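Local coordinates for protein porin B (Pseudomonas putida, PDB 4GEY) that probably lets sugars such as glucose pass through the bacterial outer membrane as a carbohydrate-selective beta-barrel channel, at residues S20-M26 and V400-L404; R343-G349 and L394-V400. The protein carries 2 engineered substitutions. One frame throughout, in Å; residues are numbered along the deposited sequence.

Contact 1 of 2, residues S20-M26 and V400-L404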
ATOM      1  N   SER A  20       5.744  -5.161 -29.562  1.00 42.90           N
ATOM      2  CA  SER A  20       4.655  -4.527 -30.293  1.00 42.92           C
ATOM      3  C   SER A  20       3.616  -3.814 -29.437  1.00 48.19           C
ATOM      4  O   SER A  20       3.454  -4.099 -28.246  1.00 50.71           O
ATOM      5  CB  SER A  20       3.936  -5.592 -31.114  1.00 55.89           C
ATOM      6  OG  SER A  20       3.329  -6.548 -30.252  1.00 61.71           O
ATOM      7  N   SER A  21       2.876  -2.922 -30.085  1.00 46.11           N
ATOM      8  CA  SER A  21       1.897  -2.081 -29.415  1.00 53.66           C
ATOM      9  C   SER A  21       0.868  -2.850 -28.602  1.00 54.08           C
ATOM     10  O   SER A  21       0.516  -2.421 -27.493  1.00 59.90           O
ATOM     11  CB  SER A  21       1.195  -1.183 -30.428  1.00 64.19           C
ATOM     12  OG  SER A  21       2.083  -0.177 -30.895  1.00 74.36           O
ATOM     13  N   GLU A  22       0.399  -3.982 -29.125  1.00 45.16           N
ATOM     14  CA  GLU A  22      -0.696  -4.698 -28.472  1.00 43.48           C
ATOM     15  C   GLU A  22      -0.336  -5.948 -27.676  1.00 40.15           C
ATOM     16  O   GLU A  22      -1.205  -6.523 -27.033  1.00 46.03           O
ATOM     17  CB  GLU A  22      -1.853  -4.996 -29.435  1.00 54.19           C
ATOM     18  CG  GLU A  22      -1.695  -4.481 -30.852  1.00 65.94           C
ATOM     19  CD  GLU A  22      -2.743  -3.449 -31.235  1.00 71.21           C
ATOM     20  OE1 GLU A  22      -2.901  -2.458 -30.491  1.00 69.16           O
ATOM     21  OE2 GLU A  22      -3.395  -3.622 -32.290  1.00 72.40           O
ATOM     22  N   SER A  23       0.923  -6.369 -27.701  1.00 42.22           N
ATOM     23  CA  SER A  23       1.360  -7.434 -26.798  1.00 44.38           C
ATOM     24  C   SER A  23       1.362  -6.915 -25.367  1.00 46.21           C
ATOM     25  O   SER A  23       1.822  -5.806 -25.117  1.00 58.18           O
ATOM     26  CB  SER A  23       2.770  -7.886 -27.156  1.00 53.26           C
ATOM     27  OG  SER A  23       3.229  -8.856 -26.242  1.00 60.34           O
ATOM     28  N   LYS A  24       0.870  -7.699 -24.419  1.00 43.05           N
ATOM     29  CA  LYS A  24       0.962  -7.279 -23.024  1.00 41.15           C
ATOM     30  C   LYS A  24       2.322  -7.641 -22.425  1.00 37.56           C
ATOM     31  O   LYS A  24       2.591  -7.386 -21.250  1.00 33.19           O
ATOM     32  CB  LYS A  24      -0.192  -7.833 -22.186  1.00 43.46           C
ATOM     33  CG  LYS A  24      -0.240  -9.351 -22.032  1.00 50.67           C
ATOM     34  CD  LYS A  24      -1.270  -9.702 -20.956  1.00 57.92           C
ATOM     35  CE  LYS A  24      -1.459 -11.202 -20.765  1.00 63.13           C
ATOM     36  NZ  LYS A  24      -2.502 -11.492 -19.730  1.00 60.27           N
ATOM     37  N   TRP A  25       3.178  -8.237 -23.248  1.00 30.82           N
ATOM     38  CA  TRP A  25       4.564  -8.489 -22.867  1.00 34.50           C
ATOM     39  C   TRP A  25       5.573  -7.840 -23.835  1.00 35.49           C
ATOM     40  O   TRP A  25       5.478  -7.958 -25.059  1.00 37.42           O
ATOM     41  CB  TRP A  25       4.849  -9.982 -22.793  1.00 38.10           C
ATOM     42  CG  TRP A  25       3.746 -10.804 -22.237  1.00 41.13           C
ATOM     43  CD1 TRP A  25       3.289 -10.808 -20.953  1.00 39.81           C
ATOM     44  CD2 TRP A  25       2.973 -11.779 -22.943  1.00 43.34           C
ATOM     45  NE1 TRP A  25       2.263 -11.715 -20.821  1.00 37.02           N
ATOM     46  CE2 TRP A  25       2.050 -12.324 -22.029  1.00 40.64           C
ATOM     47  CE3 TRP A  25       2.969 -12.240 -24.261  1.00 43.19           C
ATOM     48  CZ2 TRP A  25       1.131 -13.317 -22.392  1.00 37.30           C
ATOM     49  CZ3 TRP A  25       2.055 -13.223 -24.621  1.00 41.43           C
ATOM     50  CH2 TRP A  25       1.148 -13.749 -23.688  1.00 37.84           C
HETATM   51  N   MSE A  26       6.562  -7.172 -23.274  1.00 36.47           N
HETATM   52  CA  MSE A  26       7.564  -6.523 -24.097  1.00 42.05           C
HETATM   53  C   MSE A  26       8.341  -7.518 -24.943  1.00 47.91           C
HETATM   54  O   MSE A  26       8.722  -7.212 -26.073  1.00 52.45           O
HETATM   55  CB  MSE A  26       8.523  -5.735 -23.221  1.00 40.15           C
HETATM   56  CG  MSE A  26       9.470  -4.876 -24.000  1.00 40.47           C
HETATM   57 SE   MSE A  26      10.746  -4.052 -22.788  1.00 62.55          SE
HETATM   58  CE  MSE A  26      12.255  -5.270 -23.047  1.00 43.49           C
ATOM     59  N   VAL A 400       1.544   3.965 -23.554  1.00 28.78           N
ATOM     60  CA  VAL A 400       2.487   3.841 -24.652  1.00 29.84           C
ATOM     61  C   VAL A 400       2.227   2.566 -25.442  1.00 30.52           C
ATOM     62  O   VAL A 400       1.974   2.612 -26.638  1.00 35.13           O
ATOM     63  CB  VAL A 400       3.967   3.843 -24.178  1.00 29.63           C
ATOM     64  CG1 VAL A 400       4.874   4.110 -25.375  1.00 33.56           C
ATOM     65  CG2 VAL A 400       4.202   4.879 -23.116  1.00 28.78           C
ATOM     66  N   THR A 401       2.320   1.431 -24.758  1.00 29.93           N
ATOM     67  CA  THR A 401       1.905   0.146 -25.312  1.00 35.76           C
ATOM     68  C   THR A 401       1.048  -0.584 -24.296  1.00 29.52           C
ATOM     69  O   THR A 401       0.723  -0.037 -23.244  1.00 39.14           O
ATOM     70  CB  THR A 401       3.105  -0.750 -25.676  1.00 41.69           C
ATOM     71  OG1 THR A 401       3.864  -1.053 -24.495  1.00 37.35           O
ATOM     72  CG2 THR A 401       3.995  -0.062 -26.712  1.00 38.53           C
ATOM     73  N   ASN A 402       0.676  -1.821 -24.604  1.00 39.35           N
ATOM     74  CA  ASN A 402      -0.014  -2.651 -23.618  1.00 34.85           C
ATOM     75  C   ASN A 402       0.966  -3.220 -22.603  1.00 28.50           C
ATOM     76  O   ASN A 402       0.556  -3.862 -21.630  1.00 46.14           O
ATOM     77  CB  ASN A 402      -0.791  -3.779 -24.296  1.00 43.50           C
ATOM     78  CG  ASN A 402      -2.115  -3.309 -24.865  1.00 47.59           C
ATOM     79  OD1 ASN A 402      -2.695  -2.332 -24.388  1.00 55.47           O
ATOM     80  ND2 ASN A 402      -2.606  -4.005 -25.885  1.00 37.00           N
ATOM     81  N   TRP A 403       2.259  -2.983 -22.831  1.00 30.36           N
ATOM     82  CA  TRP A 403       3.288  -3.442 -21.914  1.00 28.37           C
ATOM     83  C   TRP A 403       4.043  -2.280 -21.279  1.00 39.30           C
ATOM     84  O   TRP A 403       4.984  -2.494 -20.516  1.00 40.87           O
ATOM     85  CB  TRP A 403       4.255  -4.415 -22.603  1.00 29.35           C
ATOM     86  CG  TRP A 403       4.861  -3.909 -23.903  1.00 30.44           C
ATOM     87  CD1 TRP A 403       4.430  -4.184 -25.172  1.00 31.81           C
ATOM     88  CD2 TRP A 403       6.008  -3.057 -24.048  1.00 30.68           C
ATOM     89  NE1 TRP A 403       5.234  -3.544 -26.098  1.00 32.40           N
ATOM     90  CE2 TRP A 403       6.205  -2.846 -25.431  1.00 31.91           C
ATOM     91  CE3 TRP A 403       6.874  -2.438 -23.144  1.00 32.40           C
ATOM     92  CZ2 TRP A 403       7.244  -2.047 -25.931  1.00 40.12           C
ATOM     93  CZ3 TRP A 403       7.908  -1.638 -23.644  1.00 34.91           C
ATOM     94  CH2 TRP A 403       8.084  -1.460 -25.021  1.00 31.89           C
ATOM     95  N   LEU A 404       3.632  -1.053 -21.580  1.00 27.74           N
ATOM     96  CA  LEU A 404       4.336   0.119 -21.071  1.00 27.34           C
ATOM     97  C   LEU A 404       3.390   1.286 -20.799  1.00 34.17           C
ATOM     98  O   LEU A 404       2.682   1.745 -21.696  1.00 32.18           O
ATOM     99  CB  LEU A 404       5.419   0.557 -22.060  1.00 28.29           C
ATOM    100  CG  LEU A 404       6.654   1.346 -21.565  1.00 28.14           C
ATOM    101  CD1 LEU A 404       6.993   2.499 -22.494  1.00 28.90           C
ATOM    102  CD2 LEU A 404       6.549   1.829 -20.136  1.00 26.99           C
TER
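Trp403 packs its indole into the bend of Ser20-Met26, and almost every part of the side chain meets that segment. With CG between its own backbone N and carbonyl carbon (chi1 52°), the ring is swung toward the N-terminal loop. CB rests against Lys24 O and the backbone of Met26. Next, CD1, on the edge of the indole, lies 3.1 Å from Ser23 O, which sits near the ring plane. NE1, the one polar atom of the indole, donates to Ser20 O at 2.8 Å; the oxygen lies in the ring plane, but the bond is bent (130° at the hydrogen), and the nitrogen stands above the carbonyl plane. At the far end, selenomethionine Met26 sets its CG over one face, 3.6 Å from the six-membered ring's centroid, with SE oblique to it, a Met-aromatic contact; Thr401 CB lies over the opposite face, toward the rim. Were Trp403 replaced by an alanine, Ser20 O would probably lose its indole donor and Met26 the ring it lies over. Asn402 suits its place through its amide, whose ND2 donates almost straight to Glu22 O (3.1 Å), while its backbone N bonds to Ser21 O (3.0 Å). Thr401 OG1 accepts from Trp403 N, an ST turn within 401-403. This segment joins strands 388-399 and 404-414, while 20-26 leads to helix 33-40; Ser435 of strand 425-435 forms backbone hydrogen bonds to both Met26 and Trp403.

Contact 2 of 2, residues R343-G349 and L394-V400. With C8E ((hydroxyethyloxy)tri(ethyloxy)octane), chain D; C8E ((hydroxyethyloxy)tri(ethyloxy)octane), chain E.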
ATOM      1  N   ARG A 343      -6.637   9.833 -27.422  1.00 48.58           N
ATOM      2  CA  ARG A 343      -5.891   8.969 -26.515  1.00 44.03           C
ATOM      3  C   ARG A 343      -6.813   8.245 -25.528  1.00 45.44           C
ATOM      4  O   ARG A 343      -6.804   8.527 -24.323  1.00 46.99           O
ATOM      5  CB  ARG A 343      -4.810   9.778 -25.799  1.00 40.04           C
ATOM      6  CG  ARG A 343      -3.823  10.450 -26.764  1.00 46.09           C
ATOM      7  CD  ARG A 343      -2.790   9.471 -27.292  1.00 33.20           C
ATOM      8  NE  ARG A 343      -2.123   8.808 -26.182  1.00 31.86           N
ATOM      9  CZ  ARG A 343      -1.395   7.706 -26.301  1.00 39.75           C
ATOM     10  NH1 ARG A 343      -1.226   7.136 -27.492  1.00 32.77           N
ATOM     11  NH2 ARG A 343      -0.851   7.165 -25.224  1.00 33.82           N
ATOM     12  N   PRO A 344      -7.604   7.290 -26.048  1.00 44.13           N
ATOM     13  CA  PRO A 344      -8.712   6.620 -25.357  1.00 41.45           C
ATOM     14  C   PRO A 344      -8.291   5.695 -24.220  1.00 39.68           C
ATOM     15  O   PRO A 344      -9.154   5.277 -23.438  1.00 32.75           O
ATOM     16  CB  PRO A 344      -9.351   5.786 -26.471  1.00 37.78           C
ATOM     17  CG  PRO A 344      -8.234   5.497 -27.387  1.00 33.40           C
ATOM     18  CD  PRO A 344      -7.429   6.762 -27.411  1.00 33.47           C
ATOM     19  N   LYS A 345      -7.007   5.361 -24.138  1.00 38.39           N
ATOM     20  CA  LYS A 345      -6.538   4.499 -23.063  1.00 29.77           C
ATOM     21  C   LYS A 345      -5.733   5.254 -22.009  1.00 33.63           C
ATOM     22  O   LYS A 345      -5.295   4.651 -21.032  1.00 41.56           O
ATOM     23  CB  LYS A 345      -5.723   3.325 -23.609  1.00 29.10           C
ATOM     24  CG  LYS A 345      -6.503   2.393 -24.506  1.00 35.00           C
ATOM     25  CD  LYS A 345      -5.712   1.131 -24.788  1.00 44.84           C
ATOM     26  CE  LYS A 345      -6.581   0.046 -25.406  1.00 51.43           C
ATOM     27  NZ  LYS A 345      -5.788  -1.191 -25.658  1.00 55.66           N
ATOM     28  N   ASP A 346      -5.539   6.562 -22.200  1.00 31.02           N
ATOM     29  CA  ASP A 346      -4.826   7.382 -21.218  1.00 29.91           C
ATOM     30  C   ASP A 346      -5.708   7.680 -20.010  1.00 37.92           C
ATOM     31  O   ASP A 346      -6.933   7.622 -20.098  1.00 47.45           O
ATOM     32  CB  ASP A 346      -4.373   8.709 -21.829  1.00 33.71           C
ATOM     33  CG  ASP A 346      -3.136   8.570 -22.702  1.00 40.83           C
ATOM     34  OD1 ASP A 346      -2.598   7.447 -22.825  1.00 38.42           O
ATOM     35  OD2 ASP A 346      -2.701   9.599 -23.258  1.00 44.01           O
ATOM     36  N   ASP A 347      -5.096   8.008 -18.880  1.00 36.19           N
ATOM     37  CA  ASP A 347      -5.886   8.376 -17.706  1.00 27.88           C
ATOM     38  C   ASP A 347      -5.374   9.616 -16.967  1.00 33.05           C
ATOM     39  O   ASP A 347      -4.191   9.979 -17.041  1.00 36.05           O
ATOM     40  CB  ASP A 347      -6.130   7.179 -16.770  1.00 28.57           C
ATOM     41  CG  ASP A 347      -4.864   6.665 -16.102  1.00 38.60           C
ATOM     42  OD1 ASP A 347      -3.768   6.811 -16.688  1.00 49.03           O
ATOM     43  OD2 ASP A 347      -4.964   6.096 -14.985  1.00 40.09           O
ATOM     44  N   ILE A 348      -6.305  10.299 -16.308  1.00 33.34           N
ATOM     45  CA  ILE A 348      -5.982  11.466 -15.506  1.00 34.46           C
ATOM     46  C   ILE A 348      -6.378  11.186 -14.068  1.00 38.46           C
ATOM     47  O   ILE A 348      -7.527  10.864 -13.800  1.00 43.64           O
ATOM     48  CB  ILE A 348      -6.752  12.691 -15.987  1.00 25.83           C
ATOM     49  CG1 ILE A 348      -6.364  13.021 -17.417  1.00 29.31           C
ATOM     50  CG2 ILE A 348      -6.428  13.879 -15.112  1.00 32.86           C
ATOM     51  CD1 ILE A 348      -7.103  14.186 -17.984  1.00 27.78           C
ATOM     52  N   GLY A 349      -5.432  11.296 -13.141  1.00 38.53           N
ATOM     53  CA  GLY A 349      -5.735  11.047 -11.746  1.00 30.34           C
ATOM     54  C   GLY A 349      -5.608  12.274 -10.863  1.00 38.84           C
ATOM     55  O   GLY A 349      -4.754  13.134 -11.097  1.00 40.12           O
ATOM     56  N   LEU A 394      -1.677  14.833  -8.697  1.00 29.56           N
ATOM     57  CA  LEU A 394      -2.348  14.906  -9.984  1.00 31.96           C
ATOM     58  C   LEU A 394      -1.425  14.226 -10.994  1.00 38.92           C
ATOM     59  O   LEU A 394      -0.229  14.537 -11.048  1.00 32.06           O
ATOM     60  CB  LEU A 394      -2.609  16.357 -10.365  1.00 25.15           C
ATOM     61  CG  LEU A 394      -2.864  16.621 -11.845  1.00 27.24           C
ATOM     62  CD1 LEU A 394      -4.166  15.963 -12.265  1.00 24.46           C
ATOM     63  CD2 LEU A 394      -2.849  18.130 -12.167  1.00 25.11           C
ATOM     64  N   TYR A 395      -1.955  13.280 -11.765  1.00 22.85           N
ATOM     65  CA  TYR A 395      -1.116  12.588 -12.732  1.00 27.28           C
ATOM     66  C   TYR A 395      -1.753  12.452 -14.107  1.00 29.54           C
ATOM     67  O   TYR A 395      -2.955  12.654 -14.271  1.00 26.68           O
ATOM     68  CB  TYR A 395      -0.638  11.224 -12.196  1.00 28.06           C
ATOM     69  CG  TYR A 395      -1.660  10.083 -12.189  1.00 27.65           C
ATOM     70  CD1 TYR A 395      -2.096   9.502 -13.372  1.00 29.64           C
ATOM     71  CD2 TYR A 395      -2.128   9.551 -11.003  1.00 29.61           C
ATOM     72  CE1 TYR A 395      -2.985   8.475 -13.378  1.00 29.20           C
ATOM     73  CE2 TYR A 395      -3.028   8.502 -10.996  1.00 32.82           C
ATOM     74  CZ  TYR A 395      -3.454   7.970 -12.192  1.00 34.59           C
ATOM     75  OH  TYR A 395      -4.358   6.926 -12.225  1.00 36.91           O
ATOM     76  N   TYR A 396      -0.929  12.096 -15.089  1.00 30.80           N
ATOM     77  CA  TYR A 396      -1.410  11.778 -16.434  1.00 32.96           C
ATOM     78  C   TYR A 396      -0.707  10.500 -16.896  1.00 33.98           C
ATOM     79  O   TYR A 396       0.521  10.442 -16.942  1.00 32.63           O
ATOM     80  CB  TYR A 396      -1.155  12.931 -17.422  1.00 25.76           C
ATOM     81  CG  TYR A 396      -1.777  12.670 -18.779  1.00 35.51           C
ATOM     82  CD1 TYR A 396      -1.201  11.762 -19.668  1.00 35.07           C
ATOM     83  CD2 TYR A 396      -2.960  13.304 -19.168  1.00 39.56           C
ATOM     84  CE1 TYR A 396      -1.785  11.492 -20.902  1.00 37.75           C
ATOM     85  CE2 TYR A 396      -3.550  13.045 -20.408  1.00 28.25           C
ATOM     86  CZ  TYR A 396      -2.956  12.134 -21.260  1.00 33.16           C
ATOM     87  OH  TYR A 396      -3.510  11.851 -22.477  1.00 35.09           O
ATOM     88  N   GLY A 397      -1.481   9.480 -17.248  1.00 32.70           N
ATOM     89  CA  GLY A 397      -0.903   8.217 -17.673  1.00 29.70           C
ATOM     90  C   GLY A 397      -0.910   8.044 -19.180  1.00 37.55           C
ATOM     91  O   GLY A 397      -1.980   7.935 -19.772  1.00 36.84           O
ATOM     92  N   PHE A 398       0.266   8.030 -19.813  1.00 34.85           N
ATOM     93  CA  PHE A 398       0.319   7.735 -21.244  1.00 35.23           C
ATOM     94  C   PHE A 398       0.324   6.234 -21.408  1.00 35.89           C
ATOM     95  O   PHE A 398       1.168   5.537 -20.837  1.00 46.15           O
ATOM     96  CB  PHE A 398       1.570   8.298 -21.934  1.00 38.57           C
ATOM     97  CG  PHE A 398       1.718   9.787 -21.831  1.00 45.08           C
ATOM     98  CD1 PHE A 398       1.165  10.622 -22.790  1.00 43.95           C
ATOM     99  CD2 PHE A 398       2.443  10.359 -20.782  1.00 46.63           C
ATOM    100  CE1 PHE A 398       1.321  12.011 -22.698  1.00 46.01           C
ATOM    101  CE2 PHE A 398       2.605  11.740 -20.685  1.00 42.96           C
ATOM    102  CZ  PHE A 398       2.045  12.565 -21.642  1.00 45.36           C
ATOM    103  N   HIS A 399      -0.629   5.732 -22.174  1.00 32.76           N
ATOM    104  CA  HIS A 399      -0.634   4.325 -22.532  1.00 31.97           C
ATOM    105  C   HIS A 399       0.250   4.166 -23.769  1.00 33.08           C
ATOM    106  O   HIS A 399      -0.232   4.245 -24.895  1.00 34.81           O
ATOM    107  CB  HIS A 399      -2.064   3.854 -22.812  1.00 28.08           C
ATOM    108  CG  HIS A 399      -2.155   2.414 -23.194  1.00 39.84           C
ATOM    109  ND1 HIS A 399      -1.816   1.955 -24.452  1.00 36.68           N
ATOM    110  CD2 HIS A 399      -2.541   1.326 -22.489  1.00 27.79           C
ATOM    111  CE1 HIS A 399      -1.988   0.648 -24.501  1.00 33.78           C
ATOM    112  NE2 HIS A 399      -2.422   0.239 -23.320  1.00 28.51           N
ATOM    113  N   VAL A 400       1.544   3.965 -23.554  1.00 28.78           N
ATOM    114  CA  VAL A 400       2.487   3.841 -24.652  1.00 29.84           C
ATOM    115  C   VAL A 400       2.227   2.566 -25.442  1.00 30.52           C
ATOM    116  O   VAL A 400       1.974   2.612 -26.638  1.00 35.13           O
ATOM    117  CB  VAL A 400       3.967   3.843 -24.178  1.00 29.63           C
ATOM    118  CG1 VAL A 400       4.874   4.110 -25.375  1.00 33.56           C
ATOM    119  CG2 VAL A 400       4.202   4.879 -23.116  1.00 28.78           C
TER
HETATM  120  C1  C8E D 503       7.214  14.927 -14.578  1.00 50.21           C
HETATM  121  C2  C8E D 503       6.756  16.117 -13.739  1.00 52.18           C
HETATM  122  C3  C8E D 503       5.788  16.995 -14.528  1.00 57.97           C
HETATM  123  C4  C8E D 503       4.449  17.076 -13.800  1.00 62.28           C
HETATM  124  C5  C8E D 503       3.356  16.245 -14.482  1.00 67.24           C
HETATM  125  C6  C8E D 503       2.077  17.042 -14.754  1.00 63.75           C
HETATM  126  C7  C8E D 503       0.822  16.179 -14.645  1.00 59.25           C
HETATM  127  C8  C8E D 503      -0.421  17.049 -14.489  1.00 65.65           C
HETATM  128  O9  C8E D 503      -1.125  17.227 -15.711  1.00 75.09           O
HETATM  129  C10 C8E D 503      -2.464  16.751 -15.696  1.00 73.44           C
HETATM  130  C11 C8E D 503      -3.380  17.602 -16.588  1.00 74.09           C
HETATM  131  O12 C8E D 503      -2.925  17.708 -17.931  1.00 80.75           O
HETATM  132  C13 C8E D 503      -3.995  17.731 -18.875  1.00 79.97           C
HETATM  133  C14 C8E D 503      -3.557  17.259 -20.272  1.00 77.89           C
HETATM  134  O15 C8E D 503      -4.351  17.844 -21.295  1.00 79.32           O
HETATM  135  C16 C8E D 503      -4.939  16.898 -22.175  1.00 78.53           C
HETATM  136  C17 C8E D 503      -4.466  17.068 -23.622  1.00 79.99           C
HETATM  137  O18 C8E D 503      -5.071  16.096 -24.466  1.00 77.81           O
HETATM  138  C19 C8E D 503      -5.917  16.615 -25.478  1.00 70.24           C
HETATM  139  C20 C8E D 503      -5.917  15.646 -26.659  1.00 65.88           C
HETATM  140  O21 C8E D 503      -5.969  16.323 -27.896  1.00 66.45           O
HETATM  141  C10 C8E E 504      -3.094  15.316 -28.732  1.00 73.84           C
HETATM  142  C11 C8E E 504      -1.839  14.574 -28.279  1.00 76.38           C
HETATM  143  O12 C8E E 504      -1.942  14.169 -26.930  1.00 79.59           O
HETATM  144  C13 C8E E 504      -1.967  15.257 -26.026  1.00 85.74           C
HETATM  145  C14 C8E E 504      -0.922  15.086 -24.923  1.00 86.31           C
HETATM  146  O15 C8E E 504      -1.577  15.017 -23.672  1.00 88.40           O
HETATM  147  C16 C8E E 504      -1.147  15.989 -22.738  1.00 87.88           C
HETATM  148  C17 C8E E 504       0.194  15.625 -22.096  1.00 81.30           C
HETATM  149  O18 C8E E 504       0.237  16.122 -20.770  1.00 71.09           O
HETATM  150  C19 C8E E 504       1.102  15.399 -19.925  1.00 66.28           C
HETATM  151  C20 C8E E 504       1.742  16.355 -18.926  1.00 67.27           C
HETATM  152  O21 C8E E 504       3.121  16.477 -19.192  1.00 66.61           O
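Asp347-Gly349 and Tyr395-Gly397 pair edge to edge as neighbouring antiparallel strands of the barrel wall, with the turn 343-346 clasping the end of the pairing. Backbone bonds link Asp347 with Gly397 and Gly349 with Tyr395, flanking the non-hydrogen-bonded pair Ile348-Tyr396. The clasp centres on buried Asp346, whose carboxylate Arg343 grips side-on with NE and NH2. OD1 also accepts from His399 N (2.7 Å), while OD2 receives Tyr396 OH on its anti lone pair, the carboxylate standing 83° to the tyrosine ring. Four bonds thus hold the group, and the arginine probably helps keep it ionised. Lys345, its chain extended beyond CG, lays CD over the His399 ring, 3.7 Å from the centroid. On the face of the wall that carries Asp347 and Tyr395, Tyr395 OH reaches Asp347 OD2 (2.9 Å) from above the carboxylate plane. The Tyr395 ring covers Gly349, whose CA lies 3.8 Å from its centroid, where a side chain would collide with the ring. Ile348, Leu394 and Tyr396 form the apolar face; detergent runs past Leu394, Tyr396 and Phe398, consistent with a membrane-facing surface. Such a face with aromatic residues toward its rim, backed by a polar one, is characteristic of outer-membrane porin barrels.

Overall arrangement
From the N terminus the chain passes first through 20-26, then winds through most of the barrel before 343-349 opens contact 2. After strand 347-357, helix 359-372 and the return along strand 388-399, contact 2 closes a loop of 44 residues. Only then does the turn 400-404 meet the N-terminal segment, so contact 1 closes the far longer loop of 373 residues, within which the shorter one is nested. The two share Val400, and they touch where Asn402 OD1 packs near Lys345 NZ. Contact 2 joins adjacent wall strands; contact 1 fastens the N-terminal loop to that same end of the barrel.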